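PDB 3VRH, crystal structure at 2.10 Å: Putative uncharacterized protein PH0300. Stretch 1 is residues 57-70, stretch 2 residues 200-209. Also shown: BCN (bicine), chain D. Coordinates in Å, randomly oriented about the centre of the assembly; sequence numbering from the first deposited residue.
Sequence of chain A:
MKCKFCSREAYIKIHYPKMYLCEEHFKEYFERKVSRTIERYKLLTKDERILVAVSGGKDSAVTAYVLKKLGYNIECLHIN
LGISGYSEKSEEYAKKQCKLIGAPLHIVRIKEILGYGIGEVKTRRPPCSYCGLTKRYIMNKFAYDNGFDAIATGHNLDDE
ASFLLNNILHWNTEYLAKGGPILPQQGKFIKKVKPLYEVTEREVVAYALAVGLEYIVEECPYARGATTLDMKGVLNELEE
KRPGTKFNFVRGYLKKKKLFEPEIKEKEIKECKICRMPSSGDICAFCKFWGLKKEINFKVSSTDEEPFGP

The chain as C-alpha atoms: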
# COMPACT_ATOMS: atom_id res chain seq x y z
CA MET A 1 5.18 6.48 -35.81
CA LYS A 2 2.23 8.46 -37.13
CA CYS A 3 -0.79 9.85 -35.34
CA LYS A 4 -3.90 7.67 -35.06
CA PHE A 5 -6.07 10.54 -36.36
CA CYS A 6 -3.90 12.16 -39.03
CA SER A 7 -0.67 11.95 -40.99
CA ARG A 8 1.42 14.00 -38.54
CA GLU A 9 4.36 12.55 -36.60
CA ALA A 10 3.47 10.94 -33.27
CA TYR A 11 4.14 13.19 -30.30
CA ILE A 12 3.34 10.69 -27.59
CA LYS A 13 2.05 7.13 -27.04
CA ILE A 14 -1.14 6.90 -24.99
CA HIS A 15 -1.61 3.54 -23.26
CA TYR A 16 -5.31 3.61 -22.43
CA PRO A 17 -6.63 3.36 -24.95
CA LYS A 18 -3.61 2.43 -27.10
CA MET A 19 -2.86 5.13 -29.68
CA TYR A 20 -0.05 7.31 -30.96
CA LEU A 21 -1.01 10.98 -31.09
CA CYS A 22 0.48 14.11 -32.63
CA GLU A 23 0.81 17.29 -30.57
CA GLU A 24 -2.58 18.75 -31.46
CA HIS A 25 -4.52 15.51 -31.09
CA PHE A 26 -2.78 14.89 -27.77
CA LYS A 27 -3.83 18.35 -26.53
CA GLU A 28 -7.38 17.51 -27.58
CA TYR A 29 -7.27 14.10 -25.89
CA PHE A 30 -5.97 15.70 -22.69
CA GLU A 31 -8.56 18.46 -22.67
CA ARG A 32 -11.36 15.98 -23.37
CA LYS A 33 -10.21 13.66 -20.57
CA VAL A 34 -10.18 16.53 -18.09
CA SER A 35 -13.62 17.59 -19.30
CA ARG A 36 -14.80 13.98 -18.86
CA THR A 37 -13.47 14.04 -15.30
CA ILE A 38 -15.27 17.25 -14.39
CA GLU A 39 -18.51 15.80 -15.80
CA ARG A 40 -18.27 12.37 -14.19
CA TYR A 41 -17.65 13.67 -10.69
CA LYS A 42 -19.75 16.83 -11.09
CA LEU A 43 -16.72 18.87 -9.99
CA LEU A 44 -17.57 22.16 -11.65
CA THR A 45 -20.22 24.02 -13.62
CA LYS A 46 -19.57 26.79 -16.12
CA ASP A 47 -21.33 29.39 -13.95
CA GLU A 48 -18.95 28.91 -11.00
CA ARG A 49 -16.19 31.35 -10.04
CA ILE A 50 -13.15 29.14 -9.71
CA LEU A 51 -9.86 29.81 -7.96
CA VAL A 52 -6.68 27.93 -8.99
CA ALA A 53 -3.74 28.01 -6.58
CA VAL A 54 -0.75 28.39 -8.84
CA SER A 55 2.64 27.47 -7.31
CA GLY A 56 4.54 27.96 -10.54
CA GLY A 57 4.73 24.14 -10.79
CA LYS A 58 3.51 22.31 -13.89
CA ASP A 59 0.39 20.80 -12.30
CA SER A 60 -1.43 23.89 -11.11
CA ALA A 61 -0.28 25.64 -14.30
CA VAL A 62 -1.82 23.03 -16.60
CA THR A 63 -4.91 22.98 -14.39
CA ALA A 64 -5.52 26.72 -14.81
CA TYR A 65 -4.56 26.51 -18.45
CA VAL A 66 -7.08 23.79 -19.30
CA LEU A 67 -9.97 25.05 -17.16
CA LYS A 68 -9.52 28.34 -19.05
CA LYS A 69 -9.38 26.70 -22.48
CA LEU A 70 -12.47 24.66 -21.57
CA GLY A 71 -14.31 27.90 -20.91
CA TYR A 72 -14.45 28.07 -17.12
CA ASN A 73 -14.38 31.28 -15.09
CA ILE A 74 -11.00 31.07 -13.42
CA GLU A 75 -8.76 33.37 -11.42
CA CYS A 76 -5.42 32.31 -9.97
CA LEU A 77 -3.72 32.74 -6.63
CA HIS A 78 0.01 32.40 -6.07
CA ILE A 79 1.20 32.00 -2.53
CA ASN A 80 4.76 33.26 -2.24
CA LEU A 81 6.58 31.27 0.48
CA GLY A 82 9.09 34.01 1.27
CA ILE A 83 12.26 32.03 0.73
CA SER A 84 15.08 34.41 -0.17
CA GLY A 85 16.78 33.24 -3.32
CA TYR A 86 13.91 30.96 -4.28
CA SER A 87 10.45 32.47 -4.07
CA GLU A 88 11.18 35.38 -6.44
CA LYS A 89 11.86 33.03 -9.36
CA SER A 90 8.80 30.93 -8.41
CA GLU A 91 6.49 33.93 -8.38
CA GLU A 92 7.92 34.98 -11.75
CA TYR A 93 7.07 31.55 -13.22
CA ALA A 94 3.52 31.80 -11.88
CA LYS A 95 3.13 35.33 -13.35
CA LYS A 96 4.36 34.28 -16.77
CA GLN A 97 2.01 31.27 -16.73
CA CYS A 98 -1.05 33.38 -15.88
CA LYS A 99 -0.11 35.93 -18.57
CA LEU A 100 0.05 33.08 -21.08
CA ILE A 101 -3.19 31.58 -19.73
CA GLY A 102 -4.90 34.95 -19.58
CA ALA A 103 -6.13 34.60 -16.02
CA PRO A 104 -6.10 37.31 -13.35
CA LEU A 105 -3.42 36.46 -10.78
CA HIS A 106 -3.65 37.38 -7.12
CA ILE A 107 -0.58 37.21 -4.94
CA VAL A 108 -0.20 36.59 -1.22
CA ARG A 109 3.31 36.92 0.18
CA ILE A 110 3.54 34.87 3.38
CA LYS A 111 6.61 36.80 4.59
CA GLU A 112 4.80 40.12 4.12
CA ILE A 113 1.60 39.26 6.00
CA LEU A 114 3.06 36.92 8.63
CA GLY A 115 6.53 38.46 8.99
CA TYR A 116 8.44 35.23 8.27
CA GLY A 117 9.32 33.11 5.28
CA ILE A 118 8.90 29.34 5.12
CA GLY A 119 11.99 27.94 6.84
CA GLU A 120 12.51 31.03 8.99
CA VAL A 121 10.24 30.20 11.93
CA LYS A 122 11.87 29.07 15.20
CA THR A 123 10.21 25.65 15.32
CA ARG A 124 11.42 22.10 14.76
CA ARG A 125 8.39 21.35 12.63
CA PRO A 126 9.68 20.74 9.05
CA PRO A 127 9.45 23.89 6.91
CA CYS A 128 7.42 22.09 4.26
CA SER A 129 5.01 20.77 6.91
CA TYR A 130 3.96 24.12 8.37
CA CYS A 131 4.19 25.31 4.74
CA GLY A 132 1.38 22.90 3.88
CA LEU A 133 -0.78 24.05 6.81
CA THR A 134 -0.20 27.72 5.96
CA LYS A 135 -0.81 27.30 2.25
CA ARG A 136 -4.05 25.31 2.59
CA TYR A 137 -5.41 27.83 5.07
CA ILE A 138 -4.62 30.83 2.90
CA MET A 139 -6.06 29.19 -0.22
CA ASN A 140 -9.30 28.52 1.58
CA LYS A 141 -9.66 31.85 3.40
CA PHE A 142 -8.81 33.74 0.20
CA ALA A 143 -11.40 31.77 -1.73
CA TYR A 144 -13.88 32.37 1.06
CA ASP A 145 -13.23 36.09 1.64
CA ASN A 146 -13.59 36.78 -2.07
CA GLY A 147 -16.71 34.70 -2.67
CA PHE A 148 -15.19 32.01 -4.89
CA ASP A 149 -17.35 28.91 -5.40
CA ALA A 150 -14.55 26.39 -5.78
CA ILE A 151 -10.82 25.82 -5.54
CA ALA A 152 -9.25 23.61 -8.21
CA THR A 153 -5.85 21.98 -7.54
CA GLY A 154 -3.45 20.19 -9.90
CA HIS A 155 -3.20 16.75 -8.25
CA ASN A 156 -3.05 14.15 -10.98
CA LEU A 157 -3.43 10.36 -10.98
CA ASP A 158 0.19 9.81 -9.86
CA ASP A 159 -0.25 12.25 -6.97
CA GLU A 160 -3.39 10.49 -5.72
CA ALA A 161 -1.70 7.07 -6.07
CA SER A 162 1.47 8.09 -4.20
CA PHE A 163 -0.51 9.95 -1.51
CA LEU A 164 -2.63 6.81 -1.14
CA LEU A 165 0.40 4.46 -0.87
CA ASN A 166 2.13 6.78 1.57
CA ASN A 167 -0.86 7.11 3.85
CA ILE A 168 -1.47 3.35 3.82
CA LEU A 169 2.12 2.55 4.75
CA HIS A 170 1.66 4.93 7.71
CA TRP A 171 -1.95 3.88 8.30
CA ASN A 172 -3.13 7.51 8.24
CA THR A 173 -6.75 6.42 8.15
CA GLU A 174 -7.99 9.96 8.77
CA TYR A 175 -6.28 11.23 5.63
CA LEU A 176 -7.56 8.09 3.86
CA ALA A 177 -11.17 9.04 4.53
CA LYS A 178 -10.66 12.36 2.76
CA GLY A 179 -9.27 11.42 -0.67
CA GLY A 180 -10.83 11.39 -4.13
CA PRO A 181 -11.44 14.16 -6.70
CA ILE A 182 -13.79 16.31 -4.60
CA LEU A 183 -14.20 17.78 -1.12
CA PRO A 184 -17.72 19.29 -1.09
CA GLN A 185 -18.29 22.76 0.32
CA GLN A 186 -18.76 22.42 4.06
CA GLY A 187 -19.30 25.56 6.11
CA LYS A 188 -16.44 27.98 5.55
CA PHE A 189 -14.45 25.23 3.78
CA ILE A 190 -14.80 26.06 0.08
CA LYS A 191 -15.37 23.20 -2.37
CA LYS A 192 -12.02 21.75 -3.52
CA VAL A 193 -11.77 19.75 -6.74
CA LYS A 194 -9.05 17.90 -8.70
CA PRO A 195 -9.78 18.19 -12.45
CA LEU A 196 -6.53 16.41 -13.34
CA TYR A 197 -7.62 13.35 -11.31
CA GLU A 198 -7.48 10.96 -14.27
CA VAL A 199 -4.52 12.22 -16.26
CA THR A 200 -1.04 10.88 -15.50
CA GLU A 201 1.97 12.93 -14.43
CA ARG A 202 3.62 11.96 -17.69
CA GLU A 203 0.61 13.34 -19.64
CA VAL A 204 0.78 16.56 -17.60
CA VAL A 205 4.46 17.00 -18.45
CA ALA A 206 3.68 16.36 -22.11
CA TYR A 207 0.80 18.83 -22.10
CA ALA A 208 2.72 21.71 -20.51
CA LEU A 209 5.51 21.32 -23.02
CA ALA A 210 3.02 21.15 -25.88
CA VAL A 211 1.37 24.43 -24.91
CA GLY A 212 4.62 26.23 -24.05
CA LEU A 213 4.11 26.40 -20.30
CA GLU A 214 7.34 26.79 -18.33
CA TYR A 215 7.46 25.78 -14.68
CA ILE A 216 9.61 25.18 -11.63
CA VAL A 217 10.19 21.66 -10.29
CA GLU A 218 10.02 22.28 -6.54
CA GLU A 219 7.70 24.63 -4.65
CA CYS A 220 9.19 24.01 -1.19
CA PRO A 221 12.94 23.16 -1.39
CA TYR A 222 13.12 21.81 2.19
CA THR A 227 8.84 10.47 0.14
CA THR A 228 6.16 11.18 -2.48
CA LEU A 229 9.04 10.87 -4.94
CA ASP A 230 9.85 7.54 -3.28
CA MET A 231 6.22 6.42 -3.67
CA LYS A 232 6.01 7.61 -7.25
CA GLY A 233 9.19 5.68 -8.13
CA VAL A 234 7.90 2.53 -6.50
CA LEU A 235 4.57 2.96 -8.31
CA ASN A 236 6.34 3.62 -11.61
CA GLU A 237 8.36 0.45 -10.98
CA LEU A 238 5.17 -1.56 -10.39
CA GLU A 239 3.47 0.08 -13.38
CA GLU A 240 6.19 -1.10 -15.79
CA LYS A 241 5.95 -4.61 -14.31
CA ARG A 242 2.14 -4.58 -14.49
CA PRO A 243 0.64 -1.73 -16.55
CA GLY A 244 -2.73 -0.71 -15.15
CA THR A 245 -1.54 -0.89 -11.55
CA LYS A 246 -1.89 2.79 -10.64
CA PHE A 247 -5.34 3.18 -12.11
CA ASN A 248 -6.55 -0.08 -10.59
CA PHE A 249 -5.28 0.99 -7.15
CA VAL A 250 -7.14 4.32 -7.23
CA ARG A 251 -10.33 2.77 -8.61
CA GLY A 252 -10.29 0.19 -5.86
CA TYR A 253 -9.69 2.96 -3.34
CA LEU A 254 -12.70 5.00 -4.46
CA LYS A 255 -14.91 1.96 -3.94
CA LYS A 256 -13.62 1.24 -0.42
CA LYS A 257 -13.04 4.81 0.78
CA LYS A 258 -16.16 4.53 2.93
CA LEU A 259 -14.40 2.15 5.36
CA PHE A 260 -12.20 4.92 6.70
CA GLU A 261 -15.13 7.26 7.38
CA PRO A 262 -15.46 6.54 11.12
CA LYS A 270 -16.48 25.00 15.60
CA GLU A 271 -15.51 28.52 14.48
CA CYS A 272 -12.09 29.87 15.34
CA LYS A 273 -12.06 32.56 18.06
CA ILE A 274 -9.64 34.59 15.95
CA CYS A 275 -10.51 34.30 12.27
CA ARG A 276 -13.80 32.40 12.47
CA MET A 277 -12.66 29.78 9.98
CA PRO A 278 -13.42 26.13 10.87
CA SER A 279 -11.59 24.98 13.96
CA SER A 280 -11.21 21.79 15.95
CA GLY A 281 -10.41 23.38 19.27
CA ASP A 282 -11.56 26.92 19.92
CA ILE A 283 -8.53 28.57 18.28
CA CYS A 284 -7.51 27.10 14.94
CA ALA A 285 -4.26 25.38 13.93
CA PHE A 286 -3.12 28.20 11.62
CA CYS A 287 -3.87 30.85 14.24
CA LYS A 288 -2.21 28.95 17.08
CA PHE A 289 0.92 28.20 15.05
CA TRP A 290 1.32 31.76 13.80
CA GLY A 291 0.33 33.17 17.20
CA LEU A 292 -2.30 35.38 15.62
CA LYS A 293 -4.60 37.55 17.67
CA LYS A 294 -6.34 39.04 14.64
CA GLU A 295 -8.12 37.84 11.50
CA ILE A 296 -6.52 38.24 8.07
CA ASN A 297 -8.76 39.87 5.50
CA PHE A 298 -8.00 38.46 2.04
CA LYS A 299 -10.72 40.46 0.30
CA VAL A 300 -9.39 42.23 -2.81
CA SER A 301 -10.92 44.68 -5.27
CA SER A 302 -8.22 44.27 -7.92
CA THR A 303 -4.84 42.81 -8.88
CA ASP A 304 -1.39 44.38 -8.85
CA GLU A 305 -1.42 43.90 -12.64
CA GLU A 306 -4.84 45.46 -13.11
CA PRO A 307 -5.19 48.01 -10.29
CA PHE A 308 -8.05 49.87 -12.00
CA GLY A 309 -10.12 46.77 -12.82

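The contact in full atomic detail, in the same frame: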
# COMPACT_ATOMS: atom_id res chain seq x y z
N GLY A 57 4.50 25.53 -10.36
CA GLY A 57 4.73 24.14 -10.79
C GLY A 57 3.89 23.78 -12.00
O GLY A 57 2.96 24.51 -12.36
N LYS A 58 4.21 22.67 -12.65
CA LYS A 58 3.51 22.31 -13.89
C LYS A 58 2.03 21.97 -13.68
O LYS A 58 1.21 22.18 -14.57
CB LYS A 58 4.19 21.10 -14.56
CG LYS A 58 4.03 19.79 -13.73
CD LYS A 58 4.76 18.61 -14.32
CE LYS A 58 4.48 17.33 -13.53
NZ LYS A 58 4.88 17.43 -12.09
N ASP A 59 1.70 21.42 -12.51
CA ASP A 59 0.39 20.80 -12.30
C ASP A 59 -0.73 21.83 -12.13
O ASP A 59 -1.76 21.74 -12.78
CB ASP A 59 0.45 19.84 -11.11
CG ASP A 59 1.56 18.79 -11.28
OD1 ASP A 59 1.40 17.89 -12.13
OD2 ASP A 59 2.61 18.89 -10.60
N SER A 60 -0.50 22.80 -11.26
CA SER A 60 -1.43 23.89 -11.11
C SER A 60 -1.46 24.76 -12.37
O SER A 60 -2.50 25.30 -12.73
CB SER A 60 -1.09 24.71 -9.87
OG SER A 60 0.27 25.10 -9.86
N ALA A 61 -0.33 24.87 -13.07
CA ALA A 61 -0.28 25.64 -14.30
C ALA A 61 -1.16 25.04 -15.38
O ALA A 61 -1.90 25.75 -16.06
CB ALA A 61 1.15 25.77 -14.81
N VAL A 62 -1.05 23.73 -15.58
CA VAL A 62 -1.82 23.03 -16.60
C VAL A 62 -3.30 23.05 -16.19
O VAL A 62 -4.20 23.15 -17.04
CB VAL A 62 -1.28 21.57 -16.79
CG1 VAL A 62 -2.30 20.68 -17.51
CG2 VAL A 62 0.04 21.60 -17.56
N THR A 63 -3.55 22.97 -14.89
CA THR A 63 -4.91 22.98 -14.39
C THR A 63 -5.57 24.30 -14.82
O THR A 63 -6.61 24.28 -15.47
CB THR A 63 -4.99 22.86 -12.85
OG1 THR A 63 -4.47 21.59 -12.44
CG2 THR A 63 -6.43 22.98 -12.37
N ALA A 64 -4.94 25.42 -14.48
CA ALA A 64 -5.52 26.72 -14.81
C ALA A 64 -5.60 26.91 -16.31
O ALA A 64 -6.56 27.49 -16.82
CB ALA A 64 -4.72 27.84 -14.18
N TYR A 65 -4.60 26.41 -17.01
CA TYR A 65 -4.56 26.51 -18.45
C TYR A 65 -5.76 25.81 -19.09
O TYR A 65 -6.43 26.39 -19.95
CB TYR A 65 -3.25 25.95 -19.03
CG TYR A 65 -3.09 26.20 -20.52
CD1 TYR A 65 -3.78 25.44 -21.46
CD2 TYR A 65 -2.24 27.20 -20.99
CE1 TYR A 65 -3.65 25.65 -22.81
CE2 TYR A 65 -2.11 27.44 -22.36
CZ TYR A 65 -2.81 26.66 -23.26
OH TYR A 65 -2.69 26.87 -24.62
N VAL A 66 -6.03 24.58 -18.68
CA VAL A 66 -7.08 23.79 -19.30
C VAL A 66 -8.48 24.24 -18.88
O VAL A 66 -9.38 24.30 -19.73
CB VAL A 66 -6.91 22.26 -19.06
CG1 VAL A 66 -8.07 21.48 -19.66
CG2 VAL A 66 -5.61 21.77 -19.67
N LEU A 67 -8.68 24.53 -17.60
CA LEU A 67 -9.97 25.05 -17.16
C LEU A 67 -10.34 26.29 -17.97
O LEU A 67 -11.49 26.47 -18.35
CB LEU A 67 -9.96 25.39 -15.68
CG LEU A 67 -9.88 24.19 -14.73
CD1 LEU A 67 -9.95 24.66 -13.30
CD2 LEU A 67 -10.97 23.19 -15.01
N LYS A 68 -9.34 27.12 -18.27
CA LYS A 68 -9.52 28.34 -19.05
C LYS A 68 -9.90 28.00 -20.49
O LYS A 68 -10.87 28.54 -21.03
CB LYS A 68 -8.23 29.18 -19.06
CG LYS A 68 -8.37 30.56 -19.69
CD LYS A 68 -9.11 31.51 -18.77
CE LYS A 68 -9.25 32.88 -19.42
NZ LYS A 68 -10.19 33.73 -18.65
N LYS A 69 -9.12 27.12 -21.10
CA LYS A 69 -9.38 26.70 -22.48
C LYS A 69 -10.76 26.03 -22.62
O LYS A 69 -11.45 26.20 -23.62
CB LYS A 69 -8.27 25.79 -22.98
CG LYS A 69 -8.38 25.43 -24.45
CD LYS A 69 -7.11 24.77 -24.95
CE LYS A 69 -7.22 24.42 -26.43
NZ LYS A 69 -6.04 23.70 -26.98
N LEU A 70 -11.16 25.30 -21.58
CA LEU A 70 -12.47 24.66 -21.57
C LEU A 70 -13.61 25.65 -21.42
O LEU A 70 -14.76 25.31 -21.66
CB LEU A 70 -12.56 23.59 -20.47
CG LEU A 70 -11.75 22.33 -20.76
CD1 LEU A 70 -11.99 21.24 -19.70
CD2 LEU A 70 -12.09 21.81 -22.15
N THR A 200 -2.26 11.31 -16.16
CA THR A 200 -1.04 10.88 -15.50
C THR A 200 -0.05 12.03 -15.43
O THR A 200 -0.20 13.03 -16.13
CB THR A 200 -0.38 9.70 -16.25
OG1 THR A 200 0.09 10.17 -17.52
CG2 THR A 200 -1.37 8.54 -16.45
N GLU A 201 0.96 11.90 -14.57
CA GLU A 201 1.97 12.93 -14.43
C GLU A 201 2.73 13.09 -15.73
O GLU A 201 3.09 14.20 -16.13
CB GLU A 201 2.92 12.62 -13.26
CG GLU A 201 3.94 13.74 -13.06
CD GLU A 201 4.55 13.78 -11.68
OE1 GLU A 201 4.34 12.83 -10.88
OE2 GLU A 201 5.24 14.77 -11.38
N ARG A 202 2.96 11.98 -16.40
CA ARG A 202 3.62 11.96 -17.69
C ARG A 202 2.80 12.74 -18.75
O ARG A 202 3.35 13.49 -19.56
CB ARG A 202 3.78 10.50 -18.08
CG ARG A 202 4.29 10.22 -19.44
CD ARG A 202 3.97 8.76 -19.77
NE ARG A 202 4.33 8.48 -21.14
CZ ARG A 202 3.47 8.09 -22.08
NH1 ARG A 202 2.19 7.89 -21.79
NH2 ARG A 202 3.91 7.86 -23.32
N GLU A 203 1.47 12.58 -18.72
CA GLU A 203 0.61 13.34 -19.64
C GLU A 203 0.63 14.84 -19.31
O GLU A 203 0.62 15.68 -20.19
CB GLU A 203 -0.81 12.78 -19.63
CG GLU A 203 -0.86 11.40 -20.24
CD GLU A 203 -2.20 10.73 -20.09
OE1 GLU A 203 -2.91 11.01 -19.10
OE2 GLU A 203 -2.52 9.90 -20.96
N VAL A 204 0.68 15.17 -18.02
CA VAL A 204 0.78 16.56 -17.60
C VAL A 204 2.07 17.19 -18.12
O VAL A 204 2.03 18.27 -18.74
CB VAL A 204 0.68 16.72 -16.07
CG1 VAL A 204 0.94 18.16 -15.67
CG2 VAL A 204 -0.70 16.26 -15.58
N VAL A 205 3.20 16.53 -17.87
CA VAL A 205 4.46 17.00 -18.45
C VAL A 205 4.34 17.22 -19.96
O VAL A 205 4.69 18.29 -20.46
CB VAL A 205 5.64 16.03 -18.16
CG1 VAL A 205 6.86 16.42 -19.01
CG2 VAL A 205 5.99 16.05 -16.68
N ALA A 206 3.81 16.23 -20.67
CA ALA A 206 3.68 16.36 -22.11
C ALA A 206 2.76 17.52 -22.53
O ALA A 206 2.99 18.19 -23.55
CB ALA A 206 3.23 15.04 -22.73
N TYR A 207 1.73 17.78 -21.75
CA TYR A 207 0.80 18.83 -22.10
C TYR A 207 1.41 20.21 -21.93
O TYR A 207 1.33 21.04 -22.83
CB TYR A 207 -0.50 18.71 -21.31
CG TYR A 207 -1.56 19.67 -21.79
CD1 TYR A 207 -1.68 20.94 -21.23
CD2 TYR A 207 -2.42 19.32 -22.82
CE1 TYR A 207 -2.65 21.83 -21.68
CE2 TYR A 207 -3.39 20.20 -23.28
CZ TYR A 207 -3.50 21.45 -22.70
OH TYR A 207 -4.46 22.34 -23.15
N ALA A 208 2.02 20.45 -20.77
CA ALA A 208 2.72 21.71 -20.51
C ALA A 208 3.71 22.06 -21.61
O ALA A 208 3.78 23.20 -22.05
CB ALA A 208 3.44 21.64 -19.19
N LEU A 209 4.48 21.08 -22.03
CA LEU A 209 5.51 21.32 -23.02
C LEU A 209 4.86 21.61 -24.36
O LEU A 209 5.34 22.44 -25.12
CB LEU A 209 6.46 20.12 -23.10
CG LEU A 209 7.01 19.83 -21.69
CD1 LEU A 209 8.03 18.68 -21.64
CD2 LEU A 209 7.56 21.12 -21.03
N1 BCN D . -0.68 21.76 -6.84
C1 BCN D . -0.61 20.35 -7.41
C2 BCN D . 0.15 19.38 -6.59
O21 BCN D . 0.20 19.58 -5.34
O22 BCN D . 0.74 18.41 -7.12
C3 BCN D . 0.46 22.59 -7.30
C4 BCN D . 1.25 22.14 -8.55
O4 BCN D . 1.75 22.94 -9.30
C5 BCN D . -1.93 22.39 -7.25
C6 BCN D . -2.24 23.64 -6.53
O6 BCN D . -3.33 24.10 -6.54

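Helices that lie far apart in sequence often meet through a simple division: apolar side chains interlock where the surfaces are buried, and a charged pair closes the contact where solvent can reach it. The packing of the helix that begins at Lys-58 against the helix that begins at Glu-201 is a compact example. The axes approach to 9.7 Å and their N-to-C directions diverge by 65°, and the contact buries 465 Å² in all, both sides summed. Three residues cover the most surface: Tyr-207, Lys-58 and Val-62.

Tyr-207 contributes the largest share, 99 Å². Its CA-to-CB bond points toward the opposing helix, and with chi1 in the t well the ring enters a hole formed by Val-62, Tyr-65, Val-66 and Lys-69. Residues spaced three and four apart line up on one face of a helix, which is why such a set can surround a single knob. Val-62 CG1 lies 3.8 Å from Tyr-207 CD1, and Val-66 CG2 lies 3.6 Å from Tyr-207 CE1; these branched side chains give the ring apolar neighbours. The ring of Tyr-65 meets that of Tyr-207 obliquely, with centroids 5.9 Å apart and planes at 74°, and Tyr-65 CD1 approaches the edge of the Tyr-207 ring. A tyrosine suits this position because its flat ring fills the hole while its hydroxyl remains available to a polar partner, here found elsewhere in the structure. Lys-69 completes the pocket with its aliphatic portion, Lys-69 CD standing 4.0 Å from Tyr-207 OH.

Val-62 also reaches Ala-208, beside Tyr-207 in sequence, and Val-204, one turn earlier. Val-62 CA is 6.1 Å from Ala-208 CA, a close backbone approach that the small methyl of alanine accommodates: Val-62 CG2 touches Ala-208 CB at 3.8 Å. The same CG2 atom of Val-62 is 4.0 Å from CG1 of Val-204. Val-62, Val-204 and Ala-208 are all buried, and their side chains bring no polar group into this part of the contact.

Lys-58, in the first turn of its helix, combines both kinds of interaction. Its CA-to-CB bond points toward the other helix, and its long chain runs over Val-204 and Val-205, with Lys-58 CD 3.7 Å from Val-205 CG2. The methylenes thus extend the apolar contact, while chi4 in the m well completes the path of the chain to its charged end. There Lys-58 NZ donates a hydrogen bond to Glu-201 OE2 at 2.8 Å, forming a salt bridge. The CA-to-CB bond of Glu-201 points sideways, yet the end of its side chain comes nearer and supplies the carboxylate. Lys-58 NZ also forms a salt bridge with Asp-59 OD2 at 3.1 Å, so one ammonium group is shared by two acids, one from each stretch. Lysine is well suited to this partly exposed place: its aliphatic stem covers the valines, and its flexible reach carries the charge to both carboxylates.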